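Local atomic coordinates of CDGSH iron-sulfur domain-containing protein NEET (Arabidopsis thaliana, PDB entry 3S2R), a protein that carries one [2Fe-2S] cluster in each subunit of a homodimer and transfers iron-sulfur clusters, with roles in plant development, senescence, iron metabolism and reactive oxygen homeostasis. Residues B[24-29]-B[55-60]; B[65-68]-B[74-77]. The protein carries 1 engineered substitution. All coordinates share one frame; numbering follows the deposited sequence.

Contact 1: residues B[24-29]-B[55-60]; sequences EIRKNE and GTFPLC. With FES (Fe2/s2 (inorganic) cluster), chain D.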
loop_
_atom_site.group_PDB
_atom_site.type_symbol
_atom_site.label_atom_id
_atom_site.label_comp_id
_atom_site.label_asym_id
_atom_site.label_seq_id
_atom_site.Cartn_x
_atom_site.Cartn_y
_atom_site.Cartn_z
ATOM N N GLU B 24 3.590 -5.036 10.887
ATOM C CA GLU B 24 4.291 -6.318 10.835
ATOM C C GLU B 24 5.239 -6.517 9.655
ATOM O O GLU B 24 6.085 -7.414 9.747
ATOM C CB GLU B 24 3.269 -7.461 10.862
ATOM C CG GLU B 24 2.546 -7.551 12.229
ATOM C CD GLU B 24 1.372 -8.520 12.284
ATOM O OE1 GLU B 24 0.895 -8.922 11.205
ATOM O OE2 GLU B 24 0.954 -8.928 13.412
ATOM N N ILE B 25 5.101 -5.777 8.536
ATOM C CA ILE B 25 5.802 -6.183 7.343
ATOM C C ILE B 25 7.164 -5.471 7.217
ATOM O O ILE B 25 7.233 -4.238 7.140
ATOM C CB ILE B 25 4.912 -5.942 6.075
ATOM C CG1 ILE B 25 3.687 -6.886 6.101
ATOM C CG2 ILE B 25 5.773 -6.138 4.834
ATOM C CD1 ILE B 25 2.734 -6.735 4.932
ATOM N N ARG B 26 8.237 -6.248 7.123
ATOM C CA ARG B 26 9.553 -5.699 6.785
ATOM C C ARG B 26 9.956 -4.501 7.657
ATOM O O ARG B 26 10.390 -3.452 7.173
ATOM C CB ARG B 26 9.663 -5.427 5.280
ATOM C CG ARG B 26 9.645 -6.761 4.489
ATOM C CD ARG B 26 9.232 -6.638 3.045
ATOM N NE ARG B 26 10.030 -5.673 2.308
ATOM C CZ ARG B 26 9.697 -5.219 1.089
ATOM N NH1 ARG B 26 8.626 -5.674 0.470
ATOM N NH2 ARG B 26 10.434 -4.306 0.518
ATOM N N LYS B 27 9.768 -4.659 8.960
ATOM C CA LYS B 27 9.964 -3.549 9.885
ATOM C C LYS B 27 11.436 -3.154 10.051
ATOM O O LYS B 27 11.760 -2.087 10.594
ATOM C CB LYS B 27 9.256 -3.825 11.226
ATOM C CG LYS B 27 7.716 -4.083 11.088
ATOM C CD LYS B 27 6.993 -2.931 10.372
ATOM C CE LYS B 27 7.018 -1.670 11.210
ATOM N NZ LYS B 27 6.311 -0.525 10.588
ATOM N N ASN B 28 12.325 -4.008 9.552
ATOM C CA ASN B 28 13.763 -3.770 9.589
ATOM C C ASN B 28 14.135 -2.767 8.478
ATOM O O ASN B 28 15.226 -2.206 8.533
ATOM C CB ASN B 28 14.530 -5.101 9.393
ATOM C CG ASN B 28 14.077 -5.800 8.097
ATOM O OD1 ASN B 28 12.904 -6.143 7.939
ATOM N ND2 ASN B 28 14.984 -5.927 7.146
ATOM N N GLU B 29 13.246 -2.507 7.512
ATOM C CA GLU B 29 13.597 -1.650 6.382
ATOM C C GLU B 29 13.257 -0.207 6.670
ATOM O O GLU B 29 12.201 0.083 7.223
ATOM C CB GLU B 29 12.859 -2.107 5.120
ATOM C CG GLU B 29 13.308 -3.466 4.647
ATOM C CD GLU B 29 12.635 -3.941 3.382
ATOM O OE1 GLU B 29 12.142 -3.087 2.621
ATOM O OE2 GLU B 29 12.679 -5.175 3.145
ATOM N N GLY B 55 -0.286 -11.829 2.903
ATOM C CA GLY B 55 0.723 -12.852 3.131
ATOM C C GLY B 55 1.664 -12.994 1.949
ATOM O O GLY B 55 2.683 -13.657 2.073
ATOM N N THR B 56 1.322 -12.379 0.815
ATOM C CA THR B 56 2.187 -12.429 -0.389
ATOM C C THR B 56 2.676 -11.021 -0.773
ATOM O O THR B 56 3.063 -10.777 -1.919
ATOM C CB THR B 56 1.488 -13.081 -1.600
ATOM O OG1 THR B 56 0.278 -12.375 -1.856
ATOM C CG2 THR B 56 1.174 -14.538 -1.282
ATOM N N PHE B 57 2.657 -10.119 0.207
ATOM C CA PHE B 57 3.058 -8.736 -0.017
ATOM C C PHE B 57 4.402 -8.729 -0.783
ATOM O O PHE B 57 5.320 -9.456 -0.412
ATOM C CB PHE B 57 3.197 -8.010 1.323
ATOM C CG PHE B 57 3.344 -6.531 1.172
ATOM C CD1 PHE B 57 4.608 -5.941 1.042
ATOM C CD2 PHE B 57 2.213 -5.721 1.189
ATOM C CE1 PHE B 57 4.742 -4.579 0.873
ATOM C CE2 PHE B 57 2.331 -4.348 0.987
ATOM C CZ PHE B 57 3.582 -3.764 0.854
ATOM N N PRO B 58 4.546 -7.906 -1.846
ATOM C CA PRO B 58 3.711 -6.788 -2.278
ATOM C C PRO B 58 2.467 -7.121 -3.103
ATOM O O PRO B 58 1.781 -6.208 -3.524
ATOM C CB PRO B 58 4.700 -5.924 -3.080
ATOM C CG PRO B 58 5.622 -6.902 -3.686
ATOM C CD PRO B 58 5.831 -7.916 -2.575
ATOM N N LEU B 59 2.173 -8.394 -3.333
ATOM C CA LEU B 59 0.965 -8.796 -4.064
ATOM C C LEU B 59 -0.222 -8.823 -3.139
ATOM O O LEU B 59 -0.055 -8.990 -1.907
ATOM C CB LEU B 59 1.159 -10.176 -4.668
ATOM C CG LEU B 59 2.304 -10.296 -5.662
ATOM C CD1 LEU B 59 2.505 -11.767 -6.006
ATOM C CD2 LEU B 59 2.089 -9.441 -6.926
ATOM N N CYS B 60 -1.415 -8.623 -3.702
ATOM C CA CYS B 60 -2.680 -8.743 -2.969
ATOM C C CYS B 60 -3.129 -10.186 -2.904
ATOM O O CYS B 60 -3.207 -10.846 -3.939
ATOM C CB CYS B 60 -3.722 -7.904 -3.717
ATOM S SG CYS B 60 -5.418 -8.084 -3.111
HETATM FE FE1 FES D . -3.666 -5.919 0.619
HETATM FE FE2 FES D . -5.503 -6.953 -1.112
HETATM S S1 FES D . -4.217 -8.025 0.377
HETATM S S2 FES D . -4.807 -4.802 -0.937
HETATM O O HOH W 1 7.555 -8.375 0.853
#

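Contact 2: residues B[65-68]-B[74-77]; sequences VKHN and NVGP. With FES (Fe2/s2 (inorganic) cluster), chain D.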
loop_
_atom_site.group_PDB
_atom_site.type_symbol
_atom_site.label_atom_id
_atom_site.label_comp_id
_atom_site.label_asym_id
_atom_site.label_seq_id
_atom_site.Cartn_x
_atom_site.Cartn_y
_atom_site.Cartn_z
ATOM N N VAL B 65 -9.852 -7.705 2.235
ATOM C CA VAL B 65 -11.244 -8.068 2.521
ATOM C C VAL B 65 -11.450 -8.319 4.009
ATOM O O VAL B 65 -12.435 -7.856 4.593
ATOM C CB VAL B 65 -11.711 -9.298 1.655
ATOM C CG1 VAL B 65 -13.144 -9.741 2.005
ATOM C CG2 VAL B 65 -11.544 -8.992 0.136
ATOM N N LYS B 66 -10.509 -9.037 4.611
ATOM C CA LYS B 66 -10.570 -9.367 6.021
ATOM C C LYS B 66 -10.339 -8.116 6.876
ATOM O O LYS B 66 -10.999 -7.905 7.896
ATOM C CB LYS B 66 -9.529 -10.449 6.329
ATOM C CG LYS B 66 -9.584 -11.641 5.376
ATOM C CD LYS B 66 -8.573 -12.695 5.748
ATOM C CE LYS B 66 -8.840 -13.982 4.988
ATOM N NZ LYS B 66 -7.874 -15.036 5.358
ATOM N N HIS B 67 -9.405 -7.275 6.436
ATOM C CA HIS B 67 -9.108 -6.008 7.124
ATOM C C HIS B 67 -10.279 -5.025 7.114
ATOM O O HIS B 67 -10.599 -4.419 8.147
ATOM C CB HIS B 67 -7.880 -5.323 6.501
ATOM C CG HIS B 67 -7.752 -3.889 6.906
ATOM N ND1 HIS B 67 -7.236 -3.495 8.124
ATOM C CD2 HIS B 67 -8.185 -2.760 6.299
ATOM C CE1 HIS B 67 -7.330 -2.185 8.233
ATOM N NE2 HIS B 67 -7.899 -1.714 7.137
ATOM N N ASN B 68 -10.894 -4.867 5.943
ATOM C CA ASN B 68 -12.004 -3.950 5.778
ATOM C C ASN B 68 -13.193 -4.257 6.685
ATOM O O ASN B 68 -13.767 -3.353 7.314
ATOM C CB ASN B 68 -12.456 -3.940 4.324
ATOM C CG ASN B 68 -11.524 -3.169 3.456
ATOM O OD1 ASN B 68 -10.684 -2.398 3.947
ATOM N ND2 ASN B 68 -11.659 -3.350 2.158
ATOM N N ASN B 74 -12.068 0.582 3.789
ATOM C CA ASN B 74 -12.445 0.366 2.394
ATOM C C ASN B 74 -11.230 0.301 1.468
ATOM O O ASN B 74 -11.302 0.730 0.297
ATOM C CB ASN B 74 -13.405 1.454 1.929
ATOM C CG ASN B 74 -12.742 2.799 1.847
ATOM O OD1 ASN B 74 -11.744 3.056 2.550
ATOM N ND2 ASN B 74 -13.232 3.663 0.956
ATOM N N VAL B 75 -10.124 -0.287 1.924
ATOM C CA VAL B 75 -8.913 -0.317 1.107
ATOM C C VAL B 75 -8.978 -1.477 0.123
ATOM O O VAL B 75 -9.760 -2.411 0.268
ATOM C CB VAL B 75 -7.608 -0.393 1.932
ATOM C CG1 VAL B 75 -7.451 0.875 2.779
ATOM C CG2 VAL B 75 -7.594 -1.627 2.793
ATOM N N GLY B 76 -8.196 -1.380 -0.931
ATOM C CA GLY B 76 -8.127 -2.415 -1.931
ATOM C C GLY B 76 -6.908 -2.253 -2.799
ATOM O O GLY B 76 -6.160 -1.282 -2.649
ATOM N N PRO B 77 -6.688 -3.191 -3.717
ATOM C CA PRO B 77 -5.420 -3.265 -4.408
ATOM C C PRO B 77 -5.322 -2.338 -5.637
ATOM O O PRO B 77 -6.311 -1.737 -6.105
ATOM C CB PRO B 77 -5.399 -4.726 -4.924
ATOM C CG PRO B 77 -6.840 -5.098 -5.066
ATOM C CD PRO B 77 -7.464 -4.451 -3.886
HETATM FE FE1 FES D . -3.666 -5.919 0.619
HETATM FE FE2 FES D . -5.503 -6.953 -1.112
HETATM S S1 FES D . -4.217 -8.025 0.377
HETATM S S2 FES D . -4.807 -4.802 -0.937
#

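Contact 1: residues B[24-29]-B[55-60]
Ile25 and Phe57 supply the apolar part of this surface contact between two loops of the CDGSH domain. The Ile25 branch ending in CD1 reaches the root of the ring, with CD1 3.8 Å from Phe57 CG, while its CG2 methyl lies 4.0 Å from Phe57 CD1. With CG anti to the backbone N (chi1 -169°), the Phe57 ring is carried to these methyls, and Pro58 CB of its own loop lies over one face toward the rim.

The polar part belongs to Arg26. Its NH1 comes to the ring edge, 4.1 Å from Phe57 CE1, with the guanidinium and ring planes 62° apart. A water bridges the loops, accepting from Arg26 NH1 at 2.9 Å and donating to Phe57 O at 2.8 Å. Side-on, Arg26 grips Glu29 across a type I turn: NE reaches Glu29 OE2 at 2.8 Å, from above the carboxylate plane, and NH2 meets the syn lone pair of Glu29 OE1. Asp34 forms a further salt bridge with NH1.

Three residues on from Phe57, Cys60 SG binds the cluster iron FE2 at 2.3 Å. Two carboxylates and a water thus fix the guanidinium, whose charge is probably largely balanced within the subunit.

Contact 2: residues B[65-68]-B[74-77]
Asn68, on helix 63-71 of the NEET fold, which begins at the end of the CDGSH cluster-binding segment and carries the engineered ligand Cys64, uses its side-chain amide to hold the returning chain at Val75. From CB, which points toward the 74-77 segment, the side chain runs to CG, set anti to the carbonyl carbon (chi1 -76°), and this carries the amide across to the Val75 backbone. CG itself lies 3.6 Å from Val75 N. Beyond it the two polar atoms divide the work. OD1 accepts from Val75 N at 3.0 Å; the bond is bent, with an N-H...O angle of 145° and the donor tilted out of the carbonyl plane. ND2 gives the straighter bond, to Val75 O at 2.8 Å with an angle of 164°, lying close to the plane of its own amide and on a lone pair of the acceptor. One amide therefore satisfies both the N-H and the C=O of a single residue, and the pair of bonds fixes which way the amide is flipped. A leucine in its place would probably leave Val75 N and Val75 O without these mates and free the chain that leads to Gly76 and Pro77 to shift.

The second subunit takes part as well: its Lys31 NZ also bonds to Val75 O, and its Asn22 bonds to Asn74 OD1. Farther along, Gly76 and Pro77 line the cluster pocket, with Pro77 N 3.7 Å from the cluster sulfur S2. His67, held through NE2 by Asp73, brings its ring carbon CD2 against the Val75 CG2 methyl, the two side chains crossing at about a right angle. Val75 CG2, lodged between its backbone N and carbonyl carbon, lies 3.4 Å from Asn68 OD1 and 3.7 Å from His67 CD2.

How the contacts relate
Contact 1 closes before contact 2 opens, so the two follow one another along the chain, their centres about 15 Å apart. Contact 1 ties the loop before strand 32-37 to the loop between strand 45-48 and helix 63-71; contact 2 joins that helix to the chain leading into strand 78-81, which pairs antiparallel with 45-48. They meet where Cys60 CB packs on Pro77 CB at 3.8 Å, beside the [2Fe-2S] cluster that both touch. Both also reach the second subunit, since Asn74 of one chain bonds to Lys27 and Glu29 of the other. Segments 55-60 and 74-77 thus serve both the cluster site and the dimer interface, while 24-29 serves the interface.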